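Local structure of uncharacterized protein (Chaetomium thermophilum, 3LPZ) at residues Tyr175-Tyr178 / Lys179-Glu182; Gly258-Asp261 / Leu262-Leu266; Leu195-Leu198 / Leu199-Asn202. The protein is a Get4 family protein with an alpha-solenoid fold, which probably binds Get5 and takes part in the targeting of tail-anchored membrane proteins. All blocks are in the same frame, centred on the assembly; numbering follows the deposited sequence.

Contact 1. Residues Tyr175-Tyr178 / Lys179-Glu182; sequences YEWY and KQDE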
ATOM      1  N   TYR A 175      -6.058   1.354  13.373  1.00 18.46           N
ATOM      2  CA  TYR A 175      -6.532   1.635  14.721  1.00 20.04           C
ATOM      3  C   TYR A 175      -7.272   2.992  14.788  1.00 20.57           C
ATOM      4  O   TYR A 175      -8.323   3.085  15.427  1.00 21.17           O
ATOM      5  CB  TYR A 175      -5.404   1.609  15.782  1.00 19.88           C
ATOM      6  CG  TYR A 175      -6.016   1.551  17.152  1.00 21.23           C
ATOM      7  CD1 TYR A 175      -6.529   0.352  17.630  1.00 21.38           C
ATOM      8  CD2 TYR A 175      -6.153   2.689  17.939  1.00 23.34           C
ATOM      9  CE1 TYR A 175      -7.134   0.257  18.853  1.00 23.20           C
ATOM     10  CE2 TYR A 175      -6.778   2.605  19.213  1.00 26.33           C
ATOM     11  CZ  TYR A 175      -7.274   1.372  19.638  1.00 25.89           C
ATOM     12  OH  TYR A 175      -7.891   1.222  20.859  1.00 29.28           O
ATOM     13  N   GLU A 176      -6.730   4.033  14.152  1.00 21.31           N
ATOM     14  CA  GLU A 176      -7.429   5.347  14.095  1.00 22.52           C
ATOM     15  C   GLU A 176      -8.792   5.222  13.427  1.00 22.53           C
ATOM     16  O   GLU A 176      -9.792   5.830  13.864  1.00 23.39           O
ATOM     17  CB  GLU A 176      -6.597   6.423  13.374  1.00 23.56           C
ATOM     18  CG  GLU A 176      -5.378   6.899  14.161  1.00 28.69           C
ATOM     19  CD  GLU A 176      -5.733   7.467  15.551  1.00 35.26           C
ATOM     20  OE1 GLU A 176      -6.636   8.334  15.651  1.00 38.53           O
ATOM     21  OE2 GLU A 176      -5.114   7.034  16.545  1.00 38.27           O
ATOM     22  N   TRP A 177      -8.843   4.430  12.369  1.00 21.23           N
ATOM     23  CA  TRP A 177     -10.098   4.205  11.674  1.00 21.34           C
ATOM     24  C   TRP A 177     -11.098   3.459  12.564  1.00 20.70           C
ATOM     25  O   TRP A 177     -12.270   3.824  12.636  1.00 20.49           O
ATOM     26  CB  TRP A 177      -9.856   3.415  10.401  1.00 21.14           C
ATOM     27  CG  TRP A 177     -10.784   3.694   9.269  1.00 22.73           C
ATOM     28  CD1 TRP A 177     -11.886   4.522   9.265  1.00 25.67           C
ATOM     29  CD2 TRP A 177     -10.681   3.149   7.952  1.00 25.39           C
ATOM     30  NE1 TRP A 177     -12.480   4.511   8.012  1.00 27.56           N
ATOM     31  CE2 TRP A 177     -11.751   3.689   7.186  1.00 28.25           C
ATOM     32  CE3 TRP A 177      -9.794   2.240   7.346  1.00 23.52           C
ATOM     33  CZ2 TRP A 177     -11.953   3.352   5.832  1.00 29.82           C
ATOM     34  CZ3 TRP A 177      -9.980   1.921   6.002  1.00 26.46           C
ATOM     35  CH2 TRP A 177     -11.058   2.476   5.256  1.00 27.93           C
ATOM     36  N   TYR A 178     -10.627   2.424  13.255  1.00 20.68           N
ATOM     37  CA  TYR A 178     -11.452   1.676  14.215  1.00 20.11           C
ATOM     38  C   TYR A 178     -12.083   2.560  15.302  1.00 20.96           C
ATOM     39  O   TYR A 178     -13.227   2.335  15.722  1.00 21.05           O
ATOM     40  CB  TYR A 178     -10.593   0.596  14.874  1.00 19.90           C
ATOM     41  CG  TYR A 178     -11.109   0.124  16.224  1.00 19.82           C
ATOM     42  CD1 TYR A 178     -12.298  -0.612  16.328  1.00 18.17           C
ATOM     43  CD2 TYR A 178     -10.402   0.399  17.395  1.00 20.43           C
ATOM     44  CE1 TYR A 178     -12.759  -1.067  17.545  1.00 18.57           C
ATOM     45  CE2 TYR A 178     -10.865  -0.060  18.646  1.00 21.25           C
ATOM     46  CZ  TYR A 178     -12.041  -0.795  18.702  1.00 21.85           C
ATOM     47  OH  TYR A 178     -12.518  -1.253  19.930  1.00 25.45           O
ATOM     48  N   LYS A 179     -11.338   3.557  15.763  1.00 20.76           N
ATOM     49  CA  LYS A 179     -11.840   4.433  16.841  1.00 22.84           C
ATOM     50  C   LYS A 179     -13.041   5.285  16.397  1.00 23.33           C
ATOM     51  O   LYS A 179     -13.770   5.814  17.233  1.00 24.46           O
ATOM     52  CB  LYS A 179     -10.728   5.339  17.335  1.00 22.70           C
ATOM     53  CG  LYS A 179      -9.694   4.602  18.140  1.00 25.58           C
ATOM     54  CD  LYS A 179      -8.528   5.527  18.420  1.00 33.42           C
ATOM     55  CE  LYS A 179      -8.731   6.244  19.733  1.00 37.39           C
ATOM     56  NZ  LYS A 179      -7.985   7.536  19.735  1.00 41.46           N
ATOM     57  N   GLN A 180     -13.236   5.400  15.090  1.00 23.40           N
ATOM     58  CA  GLN A 180     -14.399   6.083  14.544  1.00 25.02           C
ATOM     59  C   GLN A 180     -15.585   5.126  14.410  1.00 25.59           C
ATOM     60  O   GLN A 180     -16.662   5.535  13.993  1.00 27.66           O
ATOM     61  CB  GLN A 180     -14.070   6.717  13.182  1.00 25.02           C
ATOM     62  CG  GLN A 180     -12.927   7.746  13.240  1.00 26.93           C
ATOM     63  CD  GLN A 180     -12.513   8.271  11.878  1.00 31.14           C
ATOM     64  OE1 GLN A 180     -11.483   8.942  11.748  1.00 35.40           O
ATOM     65  NE2 GLN A 180     -13.282   7.953  10.859  1.00 30.03           N
ATOM     66  N   ASP A 181     -15.402   3.864  14.773  1.00 25.49           N
ATOM     67  CA  ASP A 181     -16.443   2.847  14.574  1.00 26.06           C
ATOM     68  C   ASP A 181     -16.804   2.292  15.945  1.00 26.40           C
ATOM     69  O   ASP A 181     -16.255   2.738  16.951  1.00 26.14           O
ATOM     70  CB  ASP A 181     -15.900   1.736  13.636  1.00 26.03           C
ATOM     71  CG  ASP A 181     -16.993   1.014  12.851  1.00 27.40           C
ATOM     72  OD1 ASP A 181     -18.137   0.929  13.353  1.00 28.86           O
ATOM     73  OD2 ASP A 181     -16.702   0.507  11.732  1.00 27.41           O
ATOM     74  N   GLU A 182     -17.715   1.323  16.002  1.00 27.40           N
ATOM     75  CA  GLU A 182     -18.147   0.752  17.294  1.00 29.38           C
ATOM     76  C   GLU A 182     -17.084  -0.217  17.809  1.00 29.53           C
ATOM     77  O   GLU A 182     -16.378  -0.847  16.998  1.00 29.10           O
ATOM     78  CB  GLU A 182     -19.470   0.017  17.124  1.00 30.09           C
ATOM     79  CG  GLU A 182     -20.607   0.900  16.648  1.00 34.43           C
ATOM     80  CD  GLU A 182     -21.903   0.131  16.548  1.00 40.52           C
ATOM     81  OE1 GLU A 182     -22.333  -0.396  17.579  1.00 43.66           O
ATOM     82  OE2 GLU A 182     -22.479   0.031  15.441  1.00 44.65           O
TER
HETATM   83  O   HOH W   1     -14.301   1.822  18.283  1.00 25.45           O

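Contact 2. Residues Gly258-Asp261 / Leu262-Leu266; sequences GSPD and LFRQL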
ATOM      1  N   GLY A 258       2.359 -24.900   8.528  1.00 58.79           N
ATOM      2  CA  GLY A 258       1.142 -24.897   7.729  1.00 59.13           C
ATOM      3  C   GLY A 258       0.404 -26.213   7.642  1.00 59.26           C
ATOM      4  O   GLY A 258       0.204 -26.739   6.556  1.00 59.09           O
ATOM      5  N   SER A 259      -0.009 -26.731   8.794  1.00 59.61           N
ATOM      6  CA  SER A 259      -0.831 -27.930   8.858  1.00 59.69           C
ATOM      7  C   SER A 259      -2.256 -27.553   8.442  1.00 59.25           C
ATOM      8  O   SER A 259      -2.881 -26.710   9.079  1.00 59.20           O
ATOM      9  CB  SER A 259      -0.795 -28.511  10.280  1.00 59.96           C
ATOM     10  OG  SER A 259      -1.671 -29.619  10.434  1.00 61.08           O
ATOM     11  N   PRO A 260      -2.766 -28.162   7.356  1.00 58.86           N
ATOM     12  CA  PRO A 260      -4.154 -27.929   6.928  1.00 58.40           C
ATOM     13  C   PRO A 260      -5.177 -28.246   8.031  1.00 57.95           C
ATOM     14  O   PRO A 260      -6.230 -27.609   8.091  1.00 57.92           O
ATOM     15  CB  PRO A 260      -4.337 -28.898   5.753  1.00 58.60           C
ATOM     16  CG  PRO A 260      -2.960 -29.275   5.320  1.00 58.94           C
ATOM     17  CD  PRO A 260      -2.084 -29.169   6.525  1.00 58.76           C
ATOM     18  N   ASP A 261      -4.860 -29.229   8.880  1.00 57.08           N
ATOM     19  CA  ASP A 261      -5.674 -29.589  10.050  1.00 55.87           C
ATOM     20  C   ASP A 261      -5.953 -28.388  10.949  1.00 54.30           C
ATOM     21  O   ASP A 261      -7.065 -28.218  11.448  1.00 53.99           O
ATOM     22  CB  ASP A 261      -4.959 -30.656  10.890  1.00 56.53           C
ATOM     23  CG  ASP A 261      -4.785 -31.974  10.161  1.00 57.97           C
ATOM     24  OD1 ASP A 261      -5.579 -32.278   9.232  1.00 59.16           O
ATOM     25  OD2 ASP A 261      -3.848 -32.719  10.545  1.00 59.50           O
ATOM     26  N   LEU A 262      -4.913 -27.588  11.173  1.00 52.44           N
ATOM     27  CA  LEU A 262      -4.982 -26.369  11.970  1.00 50.57           C
ATOM     28  C   LEU A 262      -5.979 -25.376  11.386  1.00 48.50           C
ATOM     29  O   LEU A 262      -6.838 -24.855  12.103  1.00 47.83           O
ATOM     30  CB  LEU A 262      -3.612 -25.698  12.000  1.00 51.05           C
ATOM     31  CG  LEU A 262      -2.593 -26.060  13.069  1.00 52.22           C
ATOM     32  CD1 LEU A 262      -1.163 -25.717  12.572  1.00 52.66           C
ATOM     33  CD2 LEU A 262      -2.937 -25.332  14.359  1.00 52.62           C
ATOM     34  N   PHE A 263      -5.844 -25.123  10.080  1.00 46.20           N
ATOM     35  CA  PHE A 263      -6.676 -24.151   9.377  1.00 43.88           C
ATOM     36  C   PHE A 263      -8.128 -24.590   9.390  1.00 43.03           C
ATOM     37  O   PHE A 263      -9.030 -23.779   9.613  1.00 42.32           O
ATOM     38  CB  PHE A 263      -6.209 -23.938   7.929  1.00 43.27           C
ATOM     39  CG  PHE A 263      -6.971 -22.861   7.208  1.00 41.18           C
ATOM     40  CD1 PHE A 263      -6.649 -21.518   7.394  1.00 39.42           C
ATOM     41  CD2 PHE A 263      -8.048 -23.182   6.386  1.00 39.82           C
ATOM     42  CE1 PHE A 263      -7.378 -20.515   6.742  1.00 40.14           C
ATOM     43  CE2 PHE A 263      -8.787 -22.196   5.748  1.00 39.08           C
ATOM     44  CZ  PHE A 263      -8.445 -20.854   5.918  1.00 39.10           C
ATOM     45  N   ARG A 264      -8.342 -25.883   9.147  1.00 42.08           N
ATOM     46  CA  ARG A 264      -9.690 -26.430   9.095  1.00 41.36           C
ATOM     47  C   ARG A 264     -10.327 -26.334  10.481  1.00 39.65           C
ATOM     48  O   ARG A 264     -11.461 -25.902  10.606  1.00 39.53           O
ATOM     49  CB  ARG A 264      -9.688 -27.874   8.564  1.00 42.06           C
ATOM     50  CG  ARG A 264      -9.458 -27.961   7.066  1.00 45.14           C
ATOM     51  CD  ARG A 264      -9.739 -29.371   6.511  1.00 49.57           C
ATOM     52  NE  ARG A 264      -9.161 -29.511   5.177  1.00 52.29           N
ATOM     53  CZ  ARG A 264      -7.966 -30.047   4.930  1.00 54.35           C
ATOM     54  NH1 ARG A 264      -7.227 -30.535   5.925  1.00 55.64           N
ATOM     55  NH2 ARG A 264      -7.516 -30.111   3.681  1.00 54.57           N
ATOM     56  N   GLN A 265      -9.578 -26.687  11.521  1.00 38.32           N
ATOM     57  CA  GLN A 265     -10.121 -26.597  12.887  1.00 37.46           C
ATOM     58  C   GLN A 265     -10.480 -25.171  13.308  1.00 35.76           C
ATOM     59  O   GLN A 265     -11.475 -24.973  13.987  1.00 34.78           O
ATOM     60  CB  GLN A 265      -9.192 -27.235  13.911  1.00 38.02           C
ATOM     61  CG  GLN A 265      -9.797 -27.334  15.297  1.00 39.36           C
ATOM     62  CD  GLN A 265      -8.796 -27.796  16.325  1.00 42.21           C
ATOM     63  OE1 GLN A 265      -7.635 -28.047  16.009  1.00 43.87           O
ATOM     64  NE2 GLN A 265      -9.236 -27.905  17.566  1.00 43.83           N
ATOM     65  N   LEU A 266      -9.669 -24.193  12.896  1.00 34.81           N
ATOM     66  CA  LEU A 266      -9.934 -22.778  13.180  1.00 34.67           C
ATOM     67  C   LEU A 266     -11.222 -22.296  12.516  1.00 34.36           C
ATOM     68  O   LEU A 266     -12.059 -21.648  13.144  1.00 34.09           O
ATOM     69  CB  LEU A 266      -8.761 -21.935  12.673  1.00 34.07           C
ATOM     70  CG  LEU A 266      -8.056 -20.927  13.576  1.00 34.81           C
ATOM     71  CD1 LEU A 266      -8.012 -21.312  15.043  1.00 31.06           C
ATOM     72  CD2 LEU A 266      -6.652 -20.697  13.018  1.00 35.15           C
TER

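Contact 3. Residues Leu195-Leu198 / Leu199-Asn202; sequences LPYL and LVAN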
ATOM      1  N   LEU A 195      -4.313  -9.301   7.166  1.00 20.32           N
ATOM      2  CA  LEU A 195      -4.590 -10.182   6.023  1.00 21.27           C
ATOM      3  C   LEU A 195      -3.899  -9.750   4.728  1.00 20.95           C
ATOM      4  O   LEU A 195      -3.355 -10.591   4.041  1.00 20.90           O
ATOM      5  CB  LEU A 195      -6.102 -10.403   5.809  1.00 21.37           C
ATOM      6  CG  LEU A 195      -6.829 -10.976   7.050  1.00 21.62           C
ATOM      7  CD1 LEU A 195      -8.267 -11.263   6.728  1.00 24.11           C
ATOM      8  CD2 LEU A 195      -6.139 -12.288   7.641  1.00 21.41           C
ATOM      9  N   PRO A 196      -3.938  -8.442   4.386  1.00 21.39           N
ATOM     10  CA  PRO A 196      -3.263  -8.056   3.135  1.00 20.94           C
ATOM     11  C   PRO A 196      -1.762  -8.379   3.104  1.00 20.82           C
ATOM     12  O   PRO A 196      -1.237  -8.719   2.024  1.00 20.52           O
ATOM     13  CB  PRO A 196      -3.532  -6.530   3.047  1.00 21.17           C
ATOM     14  CG  PRO A 196      -4.874  -6.367   3.713  1.00 21.93           C
ATOM     15  CD  PRO A 196      -4.762  -7.332   4.918  1.00 21.55           C
ATOM     16  N   TYR A 197      -1.072  -8.264   4.247  1.00 19.93           N
ATOM     17  CA  TYR A 197       0.337  -8.673   4.293  1.00 19.71           C
ATOM     18  C   TYR A 197       0.527 -10.164   4.076  1.00 20.50           C
ATOM     19  O   TYR A 197       1.467 -10.548   3.369  1.00 21.00           O
ATOM     20  CB  TYR A 197       1.039  -8.235   5.587  1.00 19.32           C
ATOM     21  CG  TYR A 197       1.368  -6.758   5.582  1.00 18.59           C
ATOM     22  CD1 TYR A 197       2.182  -6.206   4.580  1.00 14.85           C
ATOM     23  CD2 TYR A 197       0.891  -5.920   6.592  1.00 18.03           C
ATOM     24  CE1 TYR A 197       2.512  -4.824   4.590  1.00 15.77           C
ATOM     25  CE2 TYR A 197       1.228  -4.546   6.623  1.00 16.76           C
ATOM     26  CZ  TYR A 197       2.019  -4.015   5.602  1.00 16.20           C
ATOM     27  OH  TYR A 197       2.310  -2.675   5.614  1.00 16.60           O
ATOM     28  N   LEU A 198      -0.353 -10.990   4.663  1.00 19.69           N
ATOM     29  CA  LEU A 198      -0.331 -12.429   4.389  1.00 20.38           C
ATOM     30  C   LEU A 198      -0.549 -12.698   2.891  1.00 21.29           C
ATOM     31  O   LEU A 198       0.141 -13.524   2.308  1.00 20.70           O
ATOM     32  CB  LEU A 198      -1.382 -13.187   5.219  1.00 20.32           C
ATOM     33  CG  LEU A 198      -1.123 -13.284   6.721  1.00 18.73           C
ATOM     34  CD1 LEU A 198      -2.264 -14.080   7.407  1.00 19.47           C
ATOM     35  CD2 LEU A 198       0.269 -13.876   7.017  1.00 19.49           C
ATOM     36  N   LEU A 199      -1.492 -11.979   2.276  1.00 22.10           N
ATOM     37  CA  LEU A 199      -1.774 -12.141   0.840  1.00 23.01           C
ATOM     38  C   LEU A 199      -0.604 -11.801  -0.101  1.00 23.45           C
ATOM     39  O   LEU A 199      -0.543 -12.327  -1.206  1.00 24.48           O
ATOM     40  CB  LEU A 199      -3.013 -11.334   0.431  1.00 23.19           C
ATOM     41  CG  LEU A 199      -4.347 -11.822   1.023  1.00 23.64           C
ATOM     42  CD1 LEU A 199      -5.494 -10.844   0.610  1.00 24.09           C
ATOM     43  CD2 LEU A 199      -4.667 -13.239   0.587  1.00 26.30           C
ATOM     44  N   VAL A 200       0.297 -10.917   0.306  1.00 23.29           N
ATOM     45  CA  VAL A 200       1.499 -10.621  -0.507  1.00 23.90           C
ATOM     46  C   VAL A 200       2.712 -11.352   0.076  1.00 23.96           C
ATOM     47  O   VAL A 200       3.856 -10.939  -0.125  1.00 24.86           O
ATOM     48  CB  VAL A 200       1.761  -9.086  -0.659  1.00 23.34           C
ATOM     49  CG1 VAL A 200       0.610  -8.451  -1.439  1.00 25.34           C
ATOM     50  CG2 VAL A 200       1.934  -8.396   0.721  1.00 20.85           C
ATOM     51  N   ALA A 201       2.431 -12.410   0.843  1.00 24.02           N
ATOM     52  CA  ALA A 201       3.454 -13.348   1.325  1.00 23.41           C
ATOM     53  C   ALA A 201       4.485 -12.659   2.208  1.00 23.84           C
ATOM     54  O   ALA A 201       5.683 -12.959   2.133  1.00 24.09           O
ATOM     55  CB  ALA A 201       4.127 -14.060   0.117  1.00 24.00           C
ATOM     56  N   ASN A 202       4.025 -11.727   3.048  1.00 22.68           N
ATOM     57  CA  ASN A 202       4.896 -11.022   3.948  1.00 22.19           C
ATOM     58  C   ASN A 202       4.431 -11.275   5.392  1.00 21.81           C
ATOM     59  O   ASN A 202       3.740 -10.466   5.982  1.00 19.98           O
ATOM     60  CB  ASN A 202       4.873  -9.524   3.628  1.00 22.64           C
ATOM     61  CG  ASN A 202       6.037  -8.772   4.281  1.00 23.17           C
ATOM     62  OD1 ASN A 202       6.660  -9.276   5.208  1.00 22.00           O
ATOM     63  ND2 ASN A 202       6.311  -7.551   3.806  1.00 24.96           N
TER

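Contact 1. Residues Tyr175-Tyr178 / Lys179-Glu182
Lys179 lies against Tyr175 one turn back, at the C-terminal end of a helix of the Get4 alpha-solenoid, and the case illustrates how such a helix runs out through successive i+3 bonds. The apolar part of the contact is made by the lysine chain: CD comes to 3.5 Å from Tyr175 CE2, and CG lies near the same ring carbon. The chain bends at chi3 (92°), which takes CE off the line toward the Glu176 carboxylate, and NZ comes no closer to OE2 than CD does. The Glu176 and Lys179 side chains run alongside each other in the same direction, yet OE2 and NZ stay 4.3 Å apart, too far for a salt bridge; any attraction is probably modest. Gln180, extended beyond CG, brings NE2 to 4.0 Å from Trp177 CD1, its amide plane turned 73° from the indole.

Among the backbone bonds, Lys179 N still reaches Tyr175 O in the helical i+4 manner. The next two amides shorten their span: Gln180 N bonds to Trp177 O at 3.1 Å and Asp181 N to Tyr178 O at 2.8 Å, each donor lying 58° out of its acceptor's carbonyl plane. Asp181 then turns its carboxylate to the chain ahead, OD1 accepting from Glu182 N on the anti side.

The polar ends have partners beyond the turn. Tyr175 OH bonds to Asp220 of helix 203-220, Tyr178 OH to Ser183 O, and Asp181 OD2 to Tyr189 OH of helix 186-199.

One water joins the two ends of the turn, donating to Tyr178 O at 2.8 Å and to Asp181 O at 2.5 Å, while its oxygen sits 3.3 Å above the Tyr178 ring plane, offset toward the rim.

Contact 2. Residues Gly258-Asp261 / Leu262-Leu266
Arg264 brings its guanidinium obliquely alongside Pro260 CB, at one corner of the proline ring, in the first turn of helix 260-269, NH1 coming to 3.3 Å from that CB. With CG anti to its carbonyl carbon (chi1 -75°), the chain sets out toward the start of the helix, and it stays extended from CG to NE. Asp261 lies close by, but its OD1 remains 4.1 Å from Arg264 NH1 and the carboxylate and guanidinium planes stand 54° apart; the opposite charges would probably attract each other only loosely.

Ser259 occupies the N-cap position and meets Leu262 through carbon: its CB is 3.6 Å from Leu262 CD1. The serine carbonyl receives a weak bond from Leu262 N, after which regular i+4 bonding takes hold. Arg264 N reaches Pro260 O at 2.9 Å, and Gln265 N bonds to Asp261 O. Proline suits this first turn, because amides there have no carbonyl of a preceding helical turn to donate to, and the missing N-H of Pro260 costs no helical bond.

Phe263 and Leu266 are buried against helix 243-256, on Leu251 and Met250 respectively, while Phe263 also meets Phe293 at the end of helix 282-293.

Contact 3. Residues Leu195-Leu198 / Leu199-Asn202
Tyr197 O is gripped by two backbone amides, a bond of 2.8 Å from Asn202 N and a weak one of 3.3 Å from Val200 N. The first of these, with Ala201 N to Leu198 O at 2.9 Å, makes a Schellman motif, the classic way of ending a helix: Ala201, at positive phi (61°), is its C-prime residue and turns the chain out of the helix. Just before it, Leu199 N and Val200 N keep their i+4 bonds to Leu195 O and Pro196 O.

Side chains close over these carbonyls. Leu199 CG lies 3.4 Å from Leu195 O, and Val200 CG2 stands equally close to Pro196 O and Tyr197 O, placed there because it sits between its own backbone N and carbonyl carbon. The same methyl is 4.4 Å from Tyr197 CD1, and Asn202 CB approaches that ring carbon from farther along the chain.

Asn202 starts the next helix as its N-cap, OD1 accepting from Ala205 N, so one short turn both closes helix 186-199 and opens helix 203-220. Tyr197 reaches across to Leu170 of helix 166-179 and gives its OH a partner in Leu159 O, whereas Leu195 and Leu198 both pack on Ile288 of helix 282-293, and on helix 243-256 Leu195 meets Leu251 and Leu198 meets Leu252.

From the N terminus, contact 1 comes first, where helix 166-179 gives way to the loop before helix 186-199. Contact 3 follows at the far end of that next helix, in the short turn to helix 203-220, and contact 2 comes last, at the start of helix 260-269. All are local turns in series; none encloses or crosses another. Contacts 1 and 3 have centres about 22 Å apart, and contacts 2 and 3 about 18 Å. Helix 203-220 meets residues of both contacts 1 and 3, while Leu251 of helix 243-256 touches Leu195 of contact 3 and Phe263 of contact 2, a neighbour shared by the two contacts.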